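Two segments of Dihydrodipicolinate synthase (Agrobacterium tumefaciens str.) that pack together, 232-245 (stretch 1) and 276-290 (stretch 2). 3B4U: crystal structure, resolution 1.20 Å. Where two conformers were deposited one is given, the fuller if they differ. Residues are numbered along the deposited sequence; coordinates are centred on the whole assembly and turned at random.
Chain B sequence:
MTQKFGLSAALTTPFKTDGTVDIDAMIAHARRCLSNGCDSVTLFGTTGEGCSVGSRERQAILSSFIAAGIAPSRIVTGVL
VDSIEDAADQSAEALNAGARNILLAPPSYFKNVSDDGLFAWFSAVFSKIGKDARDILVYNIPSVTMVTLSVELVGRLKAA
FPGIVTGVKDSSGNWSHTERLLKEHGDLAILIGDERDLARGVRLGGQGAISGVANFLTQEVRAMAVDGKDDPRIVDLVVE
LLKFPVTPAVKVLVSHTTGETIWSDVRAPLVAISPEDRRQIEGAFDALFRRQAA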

# COMPACT_ATOMS: atom_id res chain seq x y z
N PRO B 232 8.38 -32.55 -8.08
CA PRO B 232 8.24 -32.62 -6.64
C PRO B 232 9.35 -31.94 -5.84
O PRO B 232 9.10 -31.47 -4.73
CB PRO B 232 8.18 -34.13 -6.37
CG PRO B 232 7.52 -34.66 -7.61
CD PRO B 232 8.18 -33.86 -8.71
N ARG B 233 10.55 -31.86 -6.38
CA ARG B 233 11.64 -31.21 -5.66
C ARG B 233 11.35 -29.72 -5.42
O ARG B 233 11.69 -29.17 -4.40
CB ARG B 233 12.94 -31.30 -6.45
CG ARG B 233 13.44 -32.70 -6.76
CD ARG B 233 14.63 -32.64 -7.68
NE ARG B 233 14.26 -32.03 -8.96
CZ ARG B 233 15.13 -31.65 -9.89
NH1 ARG B 233 16.42 -31.89 -9.76
NH2 ARG B 233 14.68 -31.05 -10.98
N ILE B 234 10.73 -29.06 -6.41
CA ILE B 234 10.40 -27.65 -6.30
C ILE B 234 9.32 -27.45 -5.24
O ILE B 234 9.38 -26.55 -4.42
CB ILE B 234 9.94 -27.12 -7.68
CG1 ILE B 234 11.10 -27.17 -8.68
CG2 ILE B 234 9.35 -25.70 -7.57
CD1 ILE B 234 12.14 -26.07 -8.52
N VAL B 235 8.31 -28.32 -5.24
CA VAL B 235 7.25 -28.27 -4.23
C VAL B 235 7.86 -28.41 -2.84
O VAL B 235 7.56 -27.63 -1.93
CB VAL B 235 6.19 -29.35 -4.50
CG1 VAL B 235 5.15 -29.40 -3.35
CG2 VAL B 235 5.54 -29.11 -5.85
N ASP B 236 8.73 -29.38 -2.68
CA ASP B 236 9.39 -29.60 -1.40
C ASP B 236 10.25 -28.40 -0.98
O ASP B 236 10.24 -28.01 0.16
CB ASP B 236 10.29 -30.84 -1.44
CG ASP B 236 9.53 -32.15 -1.42
OD1 ASP B 236 8.30 -32.20 -1.23
OD2 ASP B 236 10.24 -33.17 -1.57
N LEU B 237 10.99 -27.82 -1.93
CA LEU B 237 11.81 -26.67 -1.59
C LEU B 237 10.95 -25.55 -1.04
O LEU B 237 11.31 -24.93 -0.04
CB LEU B 237 12.58 -26.19 -2.81
CG LEU B 237 13.47 -24.97 -2.56
CD1 LEU B 237 14.57 -25.33 -1.54
CD2 LEU B 237 14.04 -24.47 -3.84
N VAL B 238 9.85 -25.27 -1.71
CA VAL B 238 9.00 -24.17 -1.27
C VAL B 238 8.46 -24.42 0.14
O VAL B 238 8.42 -23.51 0.97
CB VAL B 238 7.89 -23.91 -2.30
CG1 VAL B 238 6.83 -22.93 -1.75
CG2 VAL B 238 8.52 -23.42 -3.61
N VAL B 239 8.12 -25.66 0.48
CA VAL B 239 7.69 -25.95 1.84
C VAL B 239 8.83 -25.77 2.82
O VAL B 239 8.65 -25.20 3.89
CB VAL B 239 7.13 -27.41 2.00
CG1 VAL B 239 6.81 -27.70 3.47
CG2 VAL B 239 5.92 -27.54 1.17
N GLU B 240 9.99 -26.31 2.51
CA GLU B 240 11.14 -26.20 3.42
C GLU B 240 11.48 -24.75 3.71
O GLU B 240 11.93 -24.40 4.81
CB GLU B 240 12.36 -26.91 2.82
CG GLU B 240 12.20 -28.39 2.70
CD GLU B 240 12.32 -29.16 4.00
OE1 GLU B 240 12.94 -28.66 4.94
OE2 GLU B 240 11.82 -30.31 4.04
N LEU B 241 11.24 -23.87 2.75
CA LEU B 241 11.54 -22.47 2.92
C LEU B 241 10.46 -21.71 3.69
O LEU B 241 10.67 -20.54 4.02
CB LEU B 241 11.81 -21.77 1.58
CG LEU B 241 13.01 -22.32 0.78
CD1 LEU B 241 13.08 -21.64 -0.60
CD2 LEU B 241 14.32 -22.20 1.56
N LEU B 242 9.31 -22.32 3.98
CA LEU B 242 8.23 -21.59 4.69
C LEU B 242 8.67 -21.06 6.04
O LEU B 242 8.02 -20.16 6.57
CB LEU B 242 7.01 -22.49 4.95
CG LEU B 242 6.20 -22.85 3.71
CD1 LEU B 242 5.24 -23.94 4.05
CD2 LEU B 242 5.47 -21.64 3.15
N LYS B 243 9.71 -21.66 6.61
CA LYS B 243 10.28 -21.25 7.85
C LYS B 243 10.83 -19.82 7.77
O LYS B 243 11.06 -19.25 8.82
CB LYS B 243 11.43 -22.20 8.27
CG LYS B 243 11.03 -23.59 8.78
CD LYS B 243 12.27 -24.34 9.25
CE LYS B 243 11.93 -25.68 9.90
NZ LYS B 243 11.16 -26.57 9.00
N PHE B 244 11.05 -19.25 6.56
CA PHE B 244 11.82 -18.01 6.37
C PHE B 244 11.00 -17.00 5.54
O PHE B 244 10.18 -17.40 4.71
CB PHE B 244 13.16 -18.34 5.68
CG PHE B 244 13.87 -19.54 6.27
CD1 PHE B 244 14.58 -19.42 7.46
CD2 PHE B 244 13.85 -20.77 5.64
CE1 PHE B 244 15.23 -20.53 8.01
CE2 PHE B 244 14.50 -21.88 6.19
CZ PHE B 244 15.18 -21.75 7.37
N PRO B 245 11.19 -15.67 5.75
CA PRO B 245 10.53 -14.70 4.86
C PRO B 245 10.83 -14.98 3.39
O PRO B 245 11.96 -15.25 3.04
CB PRO B 245 11.10 -13.34 5.32
CG PRO B 245 11.26 -13.55 6.77
CD PRO B 245 11.91 -14.94 6.81
N GLU B 276 23.19 -18.14 10.18
CA GLU B 276 22.72 -19.47 10.55
C GLU B 276 21.52 -19.87 9.67
O GLU B 276 21.46 -21.00 9.18
CB GLU B 276 22.36 -19.47 12.04
CG GLU B 276 21.79 -20.77 12.52
CD GLU B 276 21.40 -20.76 13.97
OE1 GLU B 276 20.97 -19.71 14.47
OE2 GLU B 276 21.49 -21.84 14.61
N ASP B 277 20.58 -18.96 9.46
CA ASP B 277 19.40 -19.30 8.68
C ASP B 277 19.73 -19.46 7.20
O ASP B 277 19.16 -20.30 6.51
CB ASP B 277 18.33 -18.23 8.83
CG ASP B 277 17.61 -18.29 10.15
OD1 ASP B 277 17.78 -19.29 10.87
OD2 ASP B 277 16.84 -17.36 10.43
N ARG B 278 20.69 -18.69 6.71
CA ARG B 278 21.18 -18.88 5.35
C ARG B 278 21.74 -20.27 5.16
O ARG B 278 21.52 -20.91 4.14
CB ARG B 278 22.22 -17.82 4.97
CG ARG B 278 23.01 -18.16 3.71
CD ARG B 278 23.57 -16.97 2.97
NE ARG B 278 24.36 -17.40 1.80
CZ ARG B 278 24.70 -16.63 0.75
NH1 ARG B 278 25.42 -17.17 -0.25
NH2 ARG B 278 24.33 -15.36 0.69
N ARG B 279 22.50 -20.75 6.14
CA ARG B 279 23.04 -22.09 6.02
C ARG B 279 21.92 -23.13 5.98
O ARG B 279 22.01 -24.13 5.26
CB ARG B 279 24.02 -22.36 7.16
CG ARG B 279 25.32 -21.53 7.04
CD ARG B 279 26.26 -21.97 5.92
NE ARG B 279 26.66 -23.38 6.07
CZ ARG B 279 27.54 -24.02 5.30
NH1 ARG B 279 28.19 -23.40 4.31
NH2 ARG B 279 27.80 -25.31 5.53
N GLN B 280 20.85 -22.91 6.72
CA GLN B 280 19.71 -23.84 6.69
C GLN B 280 19.04 -23.82 5.31
O GLN B 280 18.68 -24.88 4.75
CB GLN B 280 18.71 -23.49 7.78
CG GLN B 280 19.25 -23.61 9.21
CD GLN B 280 18.23 -23.21 10.25
OE1 GLN B 280 17.08 -23.68 10.21
NE2 GLN B 280 18.64 -22.37 11.20
N ILE B 281 18.88 -22.64 4.74
CA ILE B 281 18.26 -22.50 3.42
C ILE B 281 19.12 -23.15 2.34
O ILE B 281 18.63 -23.92 1.51
CB ILE B 281 18.08 -21.02 3.13
CG1 ILE B 281 16.96 -20.46 4.00
CG2 ILE B 281 17.75 -20.77 1.65
CD1 ILE B 281 16.94 -18.92 4.04
N GLU B 282 20.41 -22.91 2.40
CA GLU B 282 21.32 -23.52 1.43
C GLU B 282 21.31 -25.03 1.57
O GLU B 282 21.33 -25.74 0.58
CB GLU B 282 22.74 -22.95 1.60
CG GLU B 282 22.83 -21.46 1.23
CD GLU B 282 24.09 -20.79 1.73
OE1 GLU B 282 24.89 -21.45 2.41
OE2 GLU B 282 24.25 -19.59 1.45
N GLY B 283 21.25 -25.52 2.80
CA GLY B 283 21.23 -26.96 3.04
C GLY B 283 19.97 -27.61 2.48
O GLY B 283 20.04 -28.71 1.89
N ALA B 284 18.83 -26.96 2.67
CA ALA B 284 17.56 -27.46 2.13
C ALA B 284 17.63 -27.54 0.59
O ALA B 284 17.17 -28.52 -0.02
CB ALA B 284 16.45 -26.61 2.55
N PHE B 285 18.17 -26.49 -0.03
CA PHE B 285 18.36 -26.48 -1.46
C PHE B 285 19.30 -27.60 -1.89
O PHE B 285 18.99 -28.33 -2.83
CB PHE B 285 18.86 -25.09 -1.90
CG PHE B 285 19.19 -25.01 -3.35
CD1 PHE B 285 18.24 -24.64 -4.29
CD2 PHE B 285 20.44 -25.34 -3.79
CE1 PHE B 285 18.57 -24.59 -5.63
CE2 PHE B 285 20.78 -25.30 -5.13
CZ PHE B 285 19.83 -24.92 -6.05
N ASP B 286 20.45 -27.70 -1.24
CA ASP B 286 21.45 -28.67 -1.65
C ASP B 286 20.91 -30.10 -1.56
O ASP B 286 21.22 -30.93 -2.41
CB ASP B 286 22.70 -28.56 -0.80
CG ASP B 286 23.52 -27.33 -1.10
OD1 ASP B 286 23.27 -26.63 -2.11
OD2 ASP B 286 24.47 -27.10 -0.33
N ALA B 287 20.10 -30.38 -0.54
CA ALA B 287 19.56 -31.73 -0.34
C ALA B 287 18.64 -32.13 -1.49
O ALA B 287 18.47 -33.32 -1.77
CB ALA B 287 18.81 -31.81 0.95
N LEU B 288 18.01 -31.15 -2.13
CA LEU B 288 17.09 -31.39 -3.23
C LEU B 288 17.72 -31.30 -4.61
O LEU B 288 17.31 -32.05 -5.51
CB LEU B 288 15.91 -30.42 -3.12
CG LEU B 288 14.94 -30.75 -1.98
CD1 LEU B 288 14.07 -29.54 -1.62
CD2 LEU B 288 14.08 -31.96 -2.32
N PHE B 289 18.66 -30.38 -4.81
CA PHE B 289 19.15 -30.01 -6.14
C PHE B 289 20.64 -30.15 -6.38
O PHE B 289 21.08 -29.96 -7.52
CB PHE B 289 18.74 -28.57 -6.48
CG PHE B 289 17.26 -28.41 -6.61
CD1 PHE B 289 16.59 -28.77 -7.77
CD2 PHE B 289 16.53 -27.96 -5.54
CE1 PHE B 289 15.22 -28.67 -7.85
CE2 PHE B 289 15.16 -27.85 -5.63
CZ PHE B 289 14.50 -28.22 -6.78
N ARG B 290 21.41 -30.50 -5.36
CA ARG B 290 22.86 -30.64 -5.54
C ARG B 290 23.35 -31.94 -4.94
O ARG B 290 22.62 -32.93 -4.96
CB ARG B 290 23.58 -29.42 -4.94
CG ARG B 290 23.21 -28.08 -5.58
CD ARG B 290 23.77 -27.92 -7.01
NE ARG B 290 23.51 -26.59 -7.60
CZ ARG B 290 22.46 -26.25 -8.34
NH1 ARG B 290 21.51 -27.13 -8.63
NH2 ARG B 290 22.35 -25.01 -8.81
O HOH W 1 18.01 -33.34 -7.81

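Helical segments of the two stretches run nearly antiparallel, their axes 165° apart in direction and 9.9 Å from each other at closest approach. No direct hydrogen bond crosses between the stretches; 684 Å² of surface, summed over both sides, is buried mainly by apolar side chains, and one water adds a polar link at the end near Arg233. The antiparallel register pairs Arg233 with Leu288, Leu237 with Phe285, Glu240 with Ala284, Leu241 with Ile281 and Phe244 with Asp277.

Leu237 is the central knob, lodged among Ala284, Phe285, Leu288 and Phe289. Its CA-to-CB bond points sideways, and the chi1 t, chi2 p rotamer places the two methyls in different parts of the hole: CD1 lies 4.0 Å from Phe285 CA, against the backbone, while CD2 lies 4.0 Å from Phe289 CE2 and meets the edge of the Phe285 ring, 4.2 Å from its CD1. Leu288 answers from the other helix. In its m,t rotamer it carries CD1 to 3.9 Å from Leu237 CB and 4.0 Å from Asp236 CB, so the methylene of the exposed Asp236 joins the apolar contact.

Phe289 shows how a sideways CA-to-CB bond can still serve a contact. With chi1 at -66° and chi2 at -80°, the ring's far end swings back to the first helix, and CZ comes within 3.5 Å of Arg233 CB and 3.6 Å of Ile234 CD1. Ile234 makes a similar return: its CB points away, but the m,m rotamer brings CD1 to the ring. Arg233, m,t,m through chi3, has one guanidinium face lying over Phe289 CE1, while its nitrogens stay available for polar partners. NH1 donates to a water at 2.9 Å from that nitrogen, and the same water donates to Leu288 O, 2.7 Å from the water oxygen. NE and NH2 find acceptors just beyond the stretches.

Where the register brings Glu240 opposite Ala284, small size suits the place: Ala284 CB touches Glu240 CB at 4.1 Å, and the Glu240 carboxylate remains exposed. Farther along, Leu241 and Ile281 meet, though both CA-to-CB bonds point sideways; Leu241, in m,t, brings CD2 to 3.7 Å from Ile281 CG2, whose place is set by chi1 (m).

Phe244 closes the contact beyond the first helix, where an extended backbone (phi/psi -127/150) accompanies a CA-to-CB bond aimed toward the second. Its ring, at chi1 -46° and chi2 -78°, presents a face to Ile281, whose CG1 sits 3.7 Å from the ring centroid and 21° off the normal, a CH-pi contact. At the ring edge, Gln280 OE1 approaches Phe244 CZ at 3.9 Å. The rule is legible: aliphatic carbon over the aromatic face, polar oxygen near the edge, where the ring hydrogens carry partial positive charge.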